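Long-range contacts in 2-polyprenyl-6-methoxyphenol hydroxylase-like FAD-dependent oxidoreductase (Streptomyces sp. NRRL 11266, PDB 6UI5), which binds flavin-adenine dinucleotide and belongs to the FAD-dependent oxidoreductases of the aromatic-ring hydroxylase type, with a Rossmann-type domain for the cofactor: residues V26-V31 / L111-R116; A222-E227 / A347-R352; P88-H93 / L407-I412; V191-Y196 / T249-K254. All blocks are in the same frame, centred on the assembly; numbering follows the deposited sequence.

Interaction 1 (V26-V31 / L111-R116). With FAD (flavin-adenine dinucleotide), chain C.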
# COMPACT_ATOMS: atom_id res chain seq x y z
N VAL A 26 -41.33 -2.57 -16.07
CA VAL A 26 -40.95 -1.29 -16.66
C VAL A 26 -40.65 -1.54 -18.13
O VAL A 26 -39.77 -2.36 -18.43
CB VAL A 26 -39.72 -0.67 -15.95
CG1 VAL A 26 -39.16 0.48 -16.78
CG2 VAL A 26 -40.07 -0.21 -14.55
N PRO A 27 -41.32 -0.86 -19.06
CA PRO A 27 -41.07 -1.12 -20.49
C PRO A 27 -39.65 -0.72 -20.85
O PRO A 27 -39.26 0.44 -20.68
CB PRO A 27 -42.12 -0.24 -21.19
CG PRO A 27 -42.32 0.91 -20.25
CD PRO A 27 -42.14 0.35 -18.85
N ALA A 28 -38.86 -1.68 -21.32
CA ALA A 28 -37.47 -1.40 -21.66
C ALA A 28 -37.17 -1.77 -23.11
O ALA A 28 -37.61 -2.81 -23.61
CB ALA A 28 -36.52 -2.14 -20.73
N VAL A 29 -36.41 -0.92 -23.78
CA VAL A 29 -35.95 -1.23 -25.12
C VAL A 29 -34.43 -1.17 -25.11
O VAL A 29 -33.85 -0.13 -24.77
CB VAL A 29 -36.55 -0.30 -26.18
CG1 VAL A 29 -35.70 -0.31 -27.43
CG2 VAL A 29 -37.97 -0.73 -26.48
N LEU A 30 -33.81 -2.29 -25.44
CA LEU A 30 -32.38 -2.48 -25.35
C LEU A 30 -31.85 -2.52 -26.77
O LEU A 30 -32.37 -3.28 -27.60
CB LEU A 30 -32.07 -3.76 -24.59
CG LEU A 30 -30.69 -4.37 -24.59
CD1 LEU A 30 -29.76 -3.47 -23.86
CD2 LEU A 30 -30.73 -5.74 -23.89
N VAL A 31 -30.87 -1.68 -27.06
CA VAL A 31 -30.36 -1.47 -28.40
C VAL A 31 -28.91 -1.92 -28.43
O VAL A 31 -28.11 -1.53 -27.56
CB VAL A 31 -30.49 0.00 -28.81
CG1 VAL A 31 -29.60 0.30 -29.97
CG2 VAL A 31 -31.91 0.30 -29.21
N LEU A 111 -38.76 -11.95 -20.25
CA LEU A 111 -39.37 -10.89 -19.45
C LEU A 111 -39.89 -9.75 -20.31
O LEU A 111 -40.43 -8.78 -19.77
CB LEU A 111 -38.40 -10.35 -18.38
CG LEU A 111 -37.75 -11.29 -17.34
CD1 LEU A 111 -36.55 -10.57 -16.70
CD2 LEU A 111 -38.72 -11.81 -16.25
N GLY A 112 -39.77 -9.85 -21.64
CA GLY A 112 -40.43 -8.90 -22.51
C GLY A 112 -39.66 -7.65 -22.85
O GLY A 112 -40.27 -6.68 -23.31
N VAL A 113 -38.34 -7.63 -22.63
CA VAL A 113 -37.55 -6.56 -23.19
C VAL A 113 -37.69 -6.57 -24.70
O VAL A 113 -37.60 -7.62 -25.34
CB VAL A 113 -36.08 -6.74 -22.79
CG1 VAL A 113 -35.22 -5.84 -23.63
CG2 VAL A 113 -35.91 -6.46 -21.32
N ASP A 114 -37.92 -5.40 -25.28
CA ASP A 114 -37.81 -5.29 -26.73
C ASP A 114 -36.33 -5.17 -27.05
O ASP A 114 -35.74 -4.09 -26.95
CB ASP A 114 -38.60 -4.09 -27.25
CG ASP A 114 -38.56 -3.97 -28.78
OD1 ASP A 114 -38.10 -4.92 -29.47
OD2 ASP A 114 -39.00 -2.92 -29.28
N LEU A 115 -35.72 -6.29 -27.44
CA LEU A 115 -34.30 -6.35 -27.75
C LEU A 115 -34.09 -6.17 -29.26
O LEU A 115 -34.74 -6.85 -30.06
CB LEU A 115 -33.74 -7.69 -27.26
CG LEU A 115 -32.23 -7.92 -27.15
CD1 LEU A 115 -31.95 -9.24 -26.46
CD2 LEU A 115 -31.56 -7.93 -28.53
N ARG A 116 -33.18 -5.26 -29.65
CA ARG A 116 -32.96 -4.86 -31.05
C ARG A 116 -31.50 -4.97 -31.45
O ARG A 116 -30.75 -4.00 -31.33
CB ARG A 116 -33.42 -3.44 -31.30
CG ARG A 116 -34.69 -3.13 -30.66
CD ARG A 116 -35.36 -2.00 -31.35
NE ARG A 116 -36.70 -1.86 -30.81
CZ ARG A 116 -37.38 -0.73 -30.80
NH1 ARG A 116 -36.86 0.38 -31.31
NH2 ARG A 116 -38.59 -0.70 -30.28
PA FAD C . -19.35 -3.86 -23.57
O1A FAD C . -19.00 -5.29 -23.23
O2A FAD C . -18.16 -3.24 -24.27
O5B FAD C . -20.79 -3.77 -24.38
C5B FAD C . -21.21 -2.54 -24.95
C4B FAD C . -22.22 -2.85 -26.10
O4B FAD C . -22.78 -1.78 -26.60
C3B FAD C . -21.47 -3.51 -27.29
O3B FAD C . -22.25 -4.50 -27.79
C2B FAD C . -21.33 -2.36 -28.31
O2B FAD C . -21.07 -2.98 -29.64
C1B FAD C . -22.51 -1.81 -28.23
N9A FAD C . -22.59 -0.42 -28.64
C8A FAD C . -21.64 0.53 -28.50
N7A FAD C . -22.15 1.70 -28.95
C5A FAD C . -23.43 1.47 -29.34
C6A FAD C . -24.41 2.29 -29.87
N6A FAD C . -24.58 3.69 -30.26
N1A FAD C . -25.61 1.80 -30.19
C2A FAD C . -25.88 0.49 -29.99
N3A FAD C . -24.92 -0.31 -29.45
C4A FAD C . -23.70 0.17 -29.13
N1 FAD C . -13.97 -9.13 -18.04
C2 FAD C . -13.79 -10.10 -16.93
O2 FAD C . -14.59 -10.21 -16.06
N3 FAD C . -12.57 -10.96 -16.91
C4 FAD C . -11.59 -10.83 -17.99
O4 FAD C . -10.61 -11.50 -18.01
C4X FAD C . -11.80 -9.83 -19.10
N5 FAD C . -10.79 -9.75 -20.13
C5X FAD C . -10.96 -8.77 -21.23
C6 FAD C . -9.97 -8.69 -22.21
C7 FAD C . -10.11 -7.78 -23.26
C7M FAD C . -8.90 -7.92 -24.17
C8 FAD C . -11.23 -6.94 -23.35
C8M FAD C . -11.30 -5.98 -24.54
C9 FAD C . -12.23 -7.02 -22.36
C9A FAD C . -12.10 -7.93 -21.28
N10 FAD C . -13.16 -8.01 -20.20
C10 FAD C . -12.98 -8.99 -19.13
C1' FAD C . -14.35 -7.15 -20.31
C2' FAD C . -14.71 -6.20 -19.15
O2' FAD C . -15.36 -6.85 -18.12
C3' FAD C . -15.73 -5.16 -19.62
O3' FAD C . -15.79 -4.18 -18.63
C4' FAD C . -17.17 -5.68 -19.81
O4' FAD C . -17.29 -6.71 -20.75
C5' FAD C . -17.92 -4.46 -20.36
O5' FAD C . -19.30 -4.60 -20.21
P FAD C . -20.33 -3.47 -20.83
O1P FAD C . -21.66 -4.13 -21.11
O2P FAD C . -20.47 -2.22 -19.98
O3P FAD C . -19.60 -2.95 -22.21
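Strands 28-31 and 114-116 run parallel, 13° apart in direction, as the two strands at one margin of the Rossmann-type sheet that carries the FAD. Three backbone hydrogen bonds hold them in register: Asp-114 N to Ala-28 O and Arg-116 N to Leu-30 O both lie nearly along the C=O axis, whereas Leu-30 N reaches Asp-114 O (3.0 Å) from above the carbonyl plane. Ala-28, Val-29, Leu-30 and Val-113 form the buried part. Leu-30, its CG anti to the backbone N, sets CB 3.9 Å from Val-113 CG1; apolar side chains suit this face because it is pressed against a helix. The Asp-114 and Arg-116 side is polar and partly exposed. Arg-116 CG lies beside the backbone N (chi1 -42°), and the extended chain passes obliquely over Val-29, bringing NE and NH2 to one oxygen, Asp-114 OD2. The NH2 salt bridge to that OD2 is very short, 2.5 Å; OD2 lies in the guanidinium plane but is met from above its own carboxylate plane. Val-29 CG1 covers one guanidinium face, 3.8 Å from its plane. Val-31 CG1 sits 3.7 Å from C2A of the FAD adenine. Gly-112 closes helix 97-110 in a Schellman motif. Helix 12-22 covers the Leu-30 and Val-113 face, strand 133-138 touches Val-31 and Arg-116 on the other, and strand 5-8 continues the sheet beyond Val-29.

Interaction 2 (A222-E227 / A347-R352)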
# COMPACT_ATOMS: atom_id res chain seq x y z
N ALA A 222 -0.67 -9.59 -22.96
CA ALA A 222 -0.66 -8.29 -22.30
C ALA A 222 0.78 -7.80 -22.20
O ALA A 222 1.61 -8.44 -21.54
CB ALA A 222 -1.28 -8.37 -20.91
N GLU A 223 1.08 -6.69 -22.86
CA GLU A 223 2.45 -6.25 -23.03
C GLU A 223 2.59 -4.82 -22.53
O GLU A 223 1.71 -3.98 -22.77
CB GLU A 223 2.89 -6.38 -24.50
CG GLU A 223 3.25 -7.81 -24.87
CD GLU A 223 3.74 -7.97 -26.32
OE1 GLU A 223 2.89 -8.15 -27.23
OE2 GLU A 223 4.97 -7.91 -26.55
N PHE A 224 3.69 -4.55 -21.84
CA PHE A 224 3.93 -3.23 -21.27
C PHE A 224 4.98 -2.54 -22.12
O PHE A 224 6.07 -3.09 -22.33
CB PHE A 224 4.38 -3.32 -19.80
CG PHE A 224 3.32 -3.83 -18.86
CD1 PHE A 224 2.41 -2.96 -18.28
CD2 PHE A 224 3.23 -5.18 -18.55
CE1 PHE A 224 1.44 -3.43 -17.40
CE2 PHE A 224 2.27 -5.65 -17.67
CZ PHE A 224 1.37 -4.78 -17.10
N SER A 225 4.67 -1.33 -22.59
CA SER A 225 5.67 -0.54 -23.28
C SER A 225 5.36 0.94 -23.09
O SER A 225 4.21 1.34 -22.92
CB SER A 225 5.72 -0.86 -24.79
OG SER A 225 6.44 0.15 -25.48
N THR A 226 6.42 1.75 -23.14
CA THR A 226 6.34 3.21 -23.07
C THR A 226 6.22 3.89 -24.44
O THR A 226 6.86 4.92 -24.64
CB THR A 226 7.59 3.70 -22.33
OG1 THR A 226 7.72 5.12 -22.47
CG2 THR A 226 8.82 3.01 -22.89
N GLU A 227 5.44 3.38 -25.40
CA GLU A 227 5.28 4.05 -26.68
C GLU A 227 4.09 3.42 -27.42
O GLU A 227 3.82 2.23 -27.21
CB GLU A 227 6.59 3.97 -27.50
CG GLU A 227 6.50 4.74 -28.82
CD GLU A 227 7.72 5.59 -29.21
OE1 GLU A 227 8.10 5.54 -30.39
OE2 GLU A 227 8.25 6.35 -28.38
N ALA A 347 1.15 -1.76 -10.69
CA ALA A 347 2.40 -1.17 -10.24
C ALA A 347 3.30 -2.17 -9.54
O ALA A 347 4.40 -1.78 -9.13
CB ALA A 347 2.13 0.02 -9.31
N LEU A 348 2.86 -3.41 -9.36
CA LEU A 348 3.75 -4.50 -8.95
C LEU A 348 4.35 -5.23 -10.15
O LEU A 348 5.10 -6.20 -9.95
CB LEU A 348 3.02 -5.50 -8.05
CG LEU A 348 2.56 -5.00 -6.68
CD1 LEU A 348 1.35 -4.14 -6.79
CD2 LEU A 348 2.30 -6.15 -5.71
N LEU A 349 4.05 -4.79 -11.37
CA LEU A 349 4.54 -5.42 -12.57
C LEU A 349 5.49 -4.53 -13.36
O LEU A 349 6.56 -4.97 -13.79
CB LEU A 349 3.35 -5.83 -13.44
CG LEU A 349 2.56 -6.95 -12.77
CD1 LEU A 349 1.29 -7.20 -13.53
CD2 LEU A 349 3.42 -8.20 -12.73
N TYR A 350 5.13 -3.27 -13.53
CA TYR A 350 5.85 -2.44 -14.46
C TYR A 350 5.75 -0.97 -14.06
O TYR A 350 4.72 -0.52 -13.61
CB TYR A 350 5.28 -2.66 -15.87
CG TYR A 350 5.96 -1.85 -16.96
CD1 TYR A 350 7.06 -2.35 -17.65
CD2 TYR A 350 5.50 -0.58 -17.29
CE1 TYR A 350 7.68 -1.61 -18.64
CE2 TYR A 350 6.12 0.17 -18.26
CZ TYR A 350 7.21 -0.35 -18.94
OH TYR A 350 7.81 0.41 -19.92
N PRO A 351 6.83 -0.20 -14.27
CA PRO A 351 8.14 -0.65 -14.76
C PRO A 351 8.85 -1.41 -13.67
O PRO A 351 8.41 -1.39 -12.51
CB PRO A 351 8.87 0.64 -15.10
CG PRO A 351 8.15 1.71 -14.36
CD PRO A 351 6.72 1.27 -14.23
N ARG A 352 9.93 -2.10 -14.02
CA ARG A 352 10.52 -3.02 -13.04
C ARG A 352 11.16 -2.31 -11.85
O ARG A 352 11.21 -2.92 -10.78
CB ARG A 352 11.51 -3.97 -13.72
CG ARG A 352 12.95 -3.71 -13.40
CD ARG A 352 13.86 -4.78 -13.99
NE ARG A 352 14.06 -4.60 -15.42
CZ ARG A 352 13.48 -5.36 -16.36
NH1 ARG A 352 12.67 -6.36 -16.01
NH2 ARG A 352 13.71 -5.11 -17.65
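The backbones stay well apart, Phe-224 CA and Tyr-350 CA being 7.1 Å from each other where the end region of strand 216-225, in the antiparallel sheet, passes the irregular link between helices 325-346 and 352-365. Two aromatic side chains bridge the gap by sliding past one another in opposite directions. Their planes are tilted by only 16°, but the ring centroids are 5.3 Å apart, so the rings barely overlap; each instead receives the other's CB methylene. Phe-224 CB stands 3.6 Å from the centroid of the Tyr-350 ring, close to its normal, and Tyr-350 CB 4.0 Å from that of the Phe-224 ring, a reciprocal pair of CH-pi contacts. With CG anti to the backbone N (chi1 -179°), the tyrosine swings its ring out from the loop across Phe-224, and OH ends near Thr-226 N. Pro-351, after a cis peptide at the N-cap of helix 352-365, lays CB over the opposite face of Tyr-350. Leu-349 CB approaches Phe-224 CZ obliquely at 4.3 Å. Val-177 also packs on Phe-224, whose side chain is about 13 Å from the FAD. Large flat rings suit this place because cohesion is dispersive: ring faces and methylenes join the sheet to the loop between the two helices.

Interaction 3 (P88-H93 / L407-I412)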
# COMPACT_ATOMS: atom_id res chain seq x y z
N PRO A 88 -19.57 -17.50 4.90
CA PRO A 88 -19.28 -18.36 3.74
C PRO A 88 -19.49 -17.62 2.42
O PRO A 88 -20.46 -16.88 2.25
CB PRO A 88 -20.28 -19.51 3.89
CG PRO A 88 -20.78 -19.44 5.30
CD PRO A 88 -20.71 -17.99 5.69
N ARG A 89 -18.55 -17.83 1.49
CA ARG A 89 -18.72 -17.39 0.10
C ARG A 89 -18.17 -18.39 -0.90
O ARG A 89 -17.90 -19.54 -0.56
CB ARG A 89 -18.05 -16.03 -0.13
CG ARG A 89 -18.06 -15.09 1.10
CD ARG A 89 -18.78 -13.80 0.79
NE ARG A 89 -18.95 -12.98 1.98
CZ ARG A 89 -20.02 -12.24 2.25
NH1 ARG A 89 -21.07 -12.18 1.39
NH2 ARG A 89 -20.07 -11.54 3.39
N GLU A 90 -17.99 -17.94 -2.13
CA GLU A 90 -17.75 -18.85 -3.24
C GLU A 90 -16.36 -18.67 -3.82
O GLU A 90 -15.82 -17.56 -3.84
CB GLU A 90 -18.77 -18.60 -4.37
CG GLU A 90 -20.14 -19.11 -4.12
CD GLU A 90 -21.08 -18.71 -5.23
OE1 GLU A 90 -21.52 -17.54 -5.23
OE2 GLU A 90 -21.37 -19.56 -6.11
N PRO A 91 -15.77 -19.74 -4.33
CA PRO A 91 -14.63 -19.59 -5.25
C PRO A 91 -15.08 -18.93 -6.54
O PRO A 91 -16.24 -19.03 -6.94
CB PRO A 91 -14.19 -21.03 -5.50
CG PRO A 91 -15.48 -21.84 -5.33
CD PRO A 91 -16.20 -21.15 -4.20
N THR A 92 -14.13 -18.26 -7.21
CA THR A 92 -14.36 -17.86 -8.60
C THR A 92 -14.65 -19.09 -9.45
O THR A 92 -13.93 -20.09 -9.37
CB THR A 92 -13.15 -17.12 -9.15
OG1 THR A 92 -13.13 -15.79 -8.64
CG2 THR A 92 -13.22 -17.03 -10.65
N HIS A 93 -15.71 -19.01 -10.25
CA HIS A 93 -16.05 -20.08 -11.18
C HIS A 93 -15.67 -19.70 -12.61
O HIS A 93 -15.77 -18.54 -13.01
CB HIS A 93 -17.54 -20.41 -11.10
CG HIS A 93 -17.93 -21.23 -9.90
ND1 HIS A 93 -17.80 -20.76 -8.61
CD2 HIS A 93 -18.48 -22.46 -9.81
CE1 HIS A 93 -18.24 -21.69 -7.77
NE2 HIS A 93 -18.65 -22.73 -8.47
N LEU A 407 -25.55 -10.33 1.84
CA LEU A 407 -25.27 -11.32 2.86
C LEU A 407 -24.38 -12.47 2.36
O LEU A 407 -24.27 -12.71 1.15
CB LEU A 407 -26.59 -11.88 3.37
CG LEU A 407 -27.35 -10.91 4.26
CD1 LEU A 407 -28.73 -11.49 4.48
CD2 LEU A 407 -26.59 -10.78 5.60
N PRO A 408 -23.76 -13.20 3.29
CA PRO A 408 -22.97 -14.39 2.91
C PRO A 408 -23.83 -15.57 2.48
O PRO A 408 -25.04 -15.65 2.74
CB PRO A 408 -22.19 -14.73 4.19
CG PRO A 408 -22.29 -13.50 5.06
CD PRO A 408 -23.59 -12.86 4.72
N LYS A 409 -23.17 -16.51 1.80
CA LYS A 409 -23.89 -17.63 1.20
C LYS A 409 -24.32 -18.60 2.29
O LYS A 409 -23.57 -19.52 2.65
CB LYS A 409 -23.02 -18.32 0.13
CG LYS A 409 -23.62 -19.60 -0.45
CD LYS A 409 -22.95 -20.04 -1.75
CE LYS A 409 -23.61 -19.39 -2.95
NZ LYS A 409 -23.86 -20.38 -4.07
N VAL A 410 -25.50 -18.39 2.84
CA VAL A 410 -25.98 -19.25 3.92
C VAL A 410 -27.31 -19.82 3.50
O VAL A 410 -28.07 -19.19 2.75
CB VAL A 410 -26.10 -18.52 5.29
CG1 VAL A 410 -24.73 -18.21 5.88
CG2 VAL A 410 -26.95 -17.24 5.19
N GLN A 411 -27.59 -21.01 3.99
CA GLN A 411 -28.93 -21.57 3.90
C GLN A 411 -29.89 -20.84 4.82
O GLN A 411 -29.55 -20.53 5.97
CB GLN A 411 -28.91 -23.05 4.27
CG GLN A 411 -28.30 -23.92 3.22
CD GLN A 411 -29.11 -23.86 1.96
OE1 GLN A 411 -28.85 -23.03 1.09
NE2 GLN A 411 -30.11 -24.73 1.85
N ILE A 412 -31.09 -20.57 4.34
CA ILE A 412 -32.16 -20.20 5.25
C ILE A 412 -33.33 -21.14 5.02
O ILE A 412 -33.76 -21.35 3.88
CB ILE A 412 -32.57 -18.72 5.09
CG1 ILE A 412 -33.15 -18.46 3.73
CG2 ILE A 412 -31.39 -17.78 5.36
CD1 ILE A 412 -34.60 -18.38 3.79
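An inverse gamma turn centred on Lys-409 meets the segment 88-93 and joins the FAD-binding part of the chain to the C-terminal part, whose family belongs to the thioredoxin clan. The backbone link is a hydrogen bond from Lys-409 N to Pro-88 O at 2.8 Å, approaching from above the carbonyl plane; Lys-409, unlike the prolines, has an N-H to donate. The apolar packing is made by compact side chains: Pro-88 CD rests 3.9 Å from Pro-408 CB and 4.0 Å from Val-410 CG1. Charge supplies the third kind of contact. Lys-409, bent at chi3 and chi4, crosses Glu-90 at about a right angle, so that NZ forms a salt bridge with Glu-90 OE2 at 3.3 Å. Asp-55 makes a long, weak ion pair with Lys-409 NZ; Glu-90, shared by Lys-409 and Arg-64, probably offsets the closeness of these two cations. Lastly, Arg-89 combines charge and packing. Its CB starts away from the segment 407-412, but the chain bends at chi2 and carries the guanidinium over to Pro-408, while Glu-52 and the carbonyl of Gln-86 bind its nitrogens. Pro-408 CB lies over the centre of that guanidinium, 3.8 Å above its plane, with CG 3.4 Å from Arg-89 NH2.

Interaction 4 (V191-Y196 / T249-K254). Unlike the reference sequence in segment 191-196: Pro-193 (reference Arg).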
# COMPACT_ATOMS: atom_id res chain seq x y z
N VAL A 191 0.29 -29.47 -28.76
CA VAL A 191 0.54 -28.28 -29.57
C VAL A 191 0.18 -27.12 -28.65
O VAL A 191 -0.22 -26.03 -29.07
CB VAL A 191 -0.28 -28.34 -30.87
CG1 VAL A 191 -1.64 -28.53 -30.49
CG2 VAL A 191 -0.12 -27.09 -31.70
N ALA A 192 0.30 -27.39 -27.37
CA ALA A 192 0.26 -26.42 -26.29
C ALA A 192 1.31 -26.89 -25.30
O ALA A 192 1.13 -27.93 -24.65
CB ALA A 192 -1.13 -26.33 -25.67
N PRO A 193 2.44 -26.21 -25.22
CA PRO A 193 3.52 -26.64 -24.32
C PRO A 193 3.66 -25.76 -23.09
O PRO A 193 2.93 -25.87 -22.12
CB PRO A 193 4.76 -26.53 -25.21
CG PRO A 193 4.41 -25.40 -26.18
CD PRO A 193 2.93 -25.43 -26.36
N GLU A 194 4.70 -24.92 -23.14
CA GLU A 194 4.77 -23.70 -22.34
C GLU A 194 3.45 -22.95 -22.38
O GLU A 194 2.94 -22.53 -21.34
CB GLU A 194 5.87 -22.78 -22.89
CG GLU A 194 7.28 -23.33 -22.97
CD GLU A 194 7.40 -24.47 -23.98
OE1 GLU A 194 7.69 -25.60 -23.54
OE2 GLU A 194 7.15 -24.25 -25.18
N GLN A 195 2.86 -22.82 -23.58
CA GLN A 195 1.76 -21.90 -23.86
C GLN A 195 0.48 -22.34 -23.17
O GLN A 195 -0.61 -21.87 -23.51
CB GLN A 195 1.56 -21.77 -25.37
CG GLN A 195 2.86 -21.75 -26.19
CD GLN A 195 2.66 -22.20 -27.64
OE1 GLN A 195 1.78 -23.03 -27.94
NE2 GLN A 195 3.50 -21.68 -28.55
N TYR A 196 0.60 -23.22 -22.18
CA TYR A 196 -0.52 -23.67 -21.38
C TYR A 196 -0.47 -22.94 -20.04
O TYR A 196 0.58 -22.88 -19.40
CB TYR A 196 -0.48 -25.18 -21.18
CG TYR A 196 -1.76 -25.70 -20.59
CD1 TYR A 196 -2.98 -25.32 -21.11
CD2 TYR A 196 -1.74 -26.55 -19.49
CE1 TYR A 196 -4.16 -25.78 -20.56
CE2 TYR A 196 -2.92 -27.02 -18.94
CZ TYR A 196 -4.12 -26.63 -19.48
OH TYR A 196 -5.29 -27.09 -18.94
N THR A 249 6.03 -16.56 -25.35
CA THR A 249 6.29 -17.92 -24.90
C THR A 249 7.69 -18.40 -25.28
O THR A 249 8.28 -19.21 -24.57
CB THR A 249 5.23 -18.88 -25.44
OG1 THR A 249 5.44 -20.19 -24.90
CG2 THR A 249 5.34 -18.99 -26.94
N GLY A 250 8.24 -17.91 -26.39
CA GLY A 250 9.51 -18.39 -26.90
C GLY A 250 9.40 -19.38 -28.04
O GLY A 250 10.34 -19.53 -28.82
N LYS A 251 8.28 -20.08 -28.15
CA LYS A 251 8.01 -20.99 -29.25
C LYS A 251 6.94 -20.39 -30.15
O LYS A 251 6.45 -19.28 -29.91
CB LYS A 251 7.58 -22.35 -28.69
CG LYS A 251 8.74 -23.27 -28.31
CD LYS A 251 8.22 -24.67 -28.04
CE LYS A 251 9.21 -25.75 -28.49
NZ LYS A 251 8.56 -27.10 -28.53
N GLU A 252 6.57 -21.10 -31.21
CA GLU A 252 5.47 -20.62 -32.03
C GLU A 252 4.31 -21.60 -32.02
O GLU A 252 4.48 -22.82 -31.92
CB GLU A 252 5.88 -20.33 -33.48
CG GLU A 252 4.82 -19.48 -34.17
CD GLU A 252 5.32 -18.75 -35.38
OE1 GLU A 252 4.58 -17.87 -35.88
OE2 GLU A 252 6.44 -19.05 -35.84
N LEU A 253 3.12 -21.02 -32.13
CA LEU A 253 1.85 -21.72 -32.08
C LEU A 253 1.55 -22.33 -33.45
O LEU A 253 1.57 -21.62 -34.46
CB LEU A 253 0.78 -20.71 -31.68
CG LEU A 253 -0.71 -20.96 -31.65
CD1 LEU A 253 -1.09 -21.46 -30.26
CD2 LEU A 253 -1.39 -19.64 -31.96
N LYS A 254 1.25 -23.63 -33.48
CA LYS A 254 1.10 -24.34 -34.75
C LYS A 254 -0.19 -23.94 -35.46
O LYS A 254 -0.92 -24.80 -35.96
CB LYS A 254 1.15 -25.86 -34.49
CG LYS A 254 1.44 -26.75 -35.69
CD LYS A 254 1.40 -28.23 -35.28
CE LYS A 254 -0.00 -28.63 -34.83
NZ LYS A 254 -0.03 -29.86 -33.98
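Gln-195 and Thr-249 form the middle of this contact. The threonine's OG1, anti to its backbone N (chi1 -175°), lies 3.3 Å from Gln-195 CG and equally 3.3 Å from Glu-194 CB, so the hydroxyl sits against two methylenes; its CG2 takes the crowded position between N and the carbonyl carbon and meets Gln-195 NE2 at 3.6 Å. Beyond CG the glutamine is extended, which carries its amide across to the backbone of Glu-252 and sets OE1 4.0 Å from Leu-253 CD1. On one side of this centre, Glu-194 bends at chi2 and crosses Lys-251 at about a right angle, OE2 touching the lysine's CD at 3.1 Å. The charged ends stay 4.6 Å apart (OE2 to NZ), a distance at which attraction probably helps without direct contact. On the other side, Val-191 CG2 presses on Lys-254 CB at 3.3 Å, and the lysine bends at chi3 to pass its aliphatic chain over the valine. The loop between strands 176-185 and 206-211 of the antiparallel sheet thus packs on the C-terminal exit of helix 238-249, where Gly-250 leaves the helical conformation with positive phi, a backbone in which a CB would strike the preceding carbonyl oxygen. Farther out, Phe-207 of strand 206-211 and Val-245 of the helix back Gln-195, Leu-241 backs Leu-253, and Lys-246 pairs with the carboxylate of Glu-252.

How the interactions relate
The four contacts do not touch one another. Interaction 1 lies in the parallel Rossmann-type sheet and reaches the FAD adenine; interaction 2 is about 42 Å from it, centre to centre, on the opposite side of the chain's centre. Interactions 2 and 4 are neighbours, with centres about 23 Å apart: strand 176-185 of the antiparallel sheet packs on Phe-224 of the former and leads into the loop of the latter, and their segments alternate along the chain. Interaction 3 joins segments 314 residues apart at their closest ends, enclosing both of these in sequence, while it crosses interaction 1. It thereby ties the C-terminal part back to the FAD-binding part.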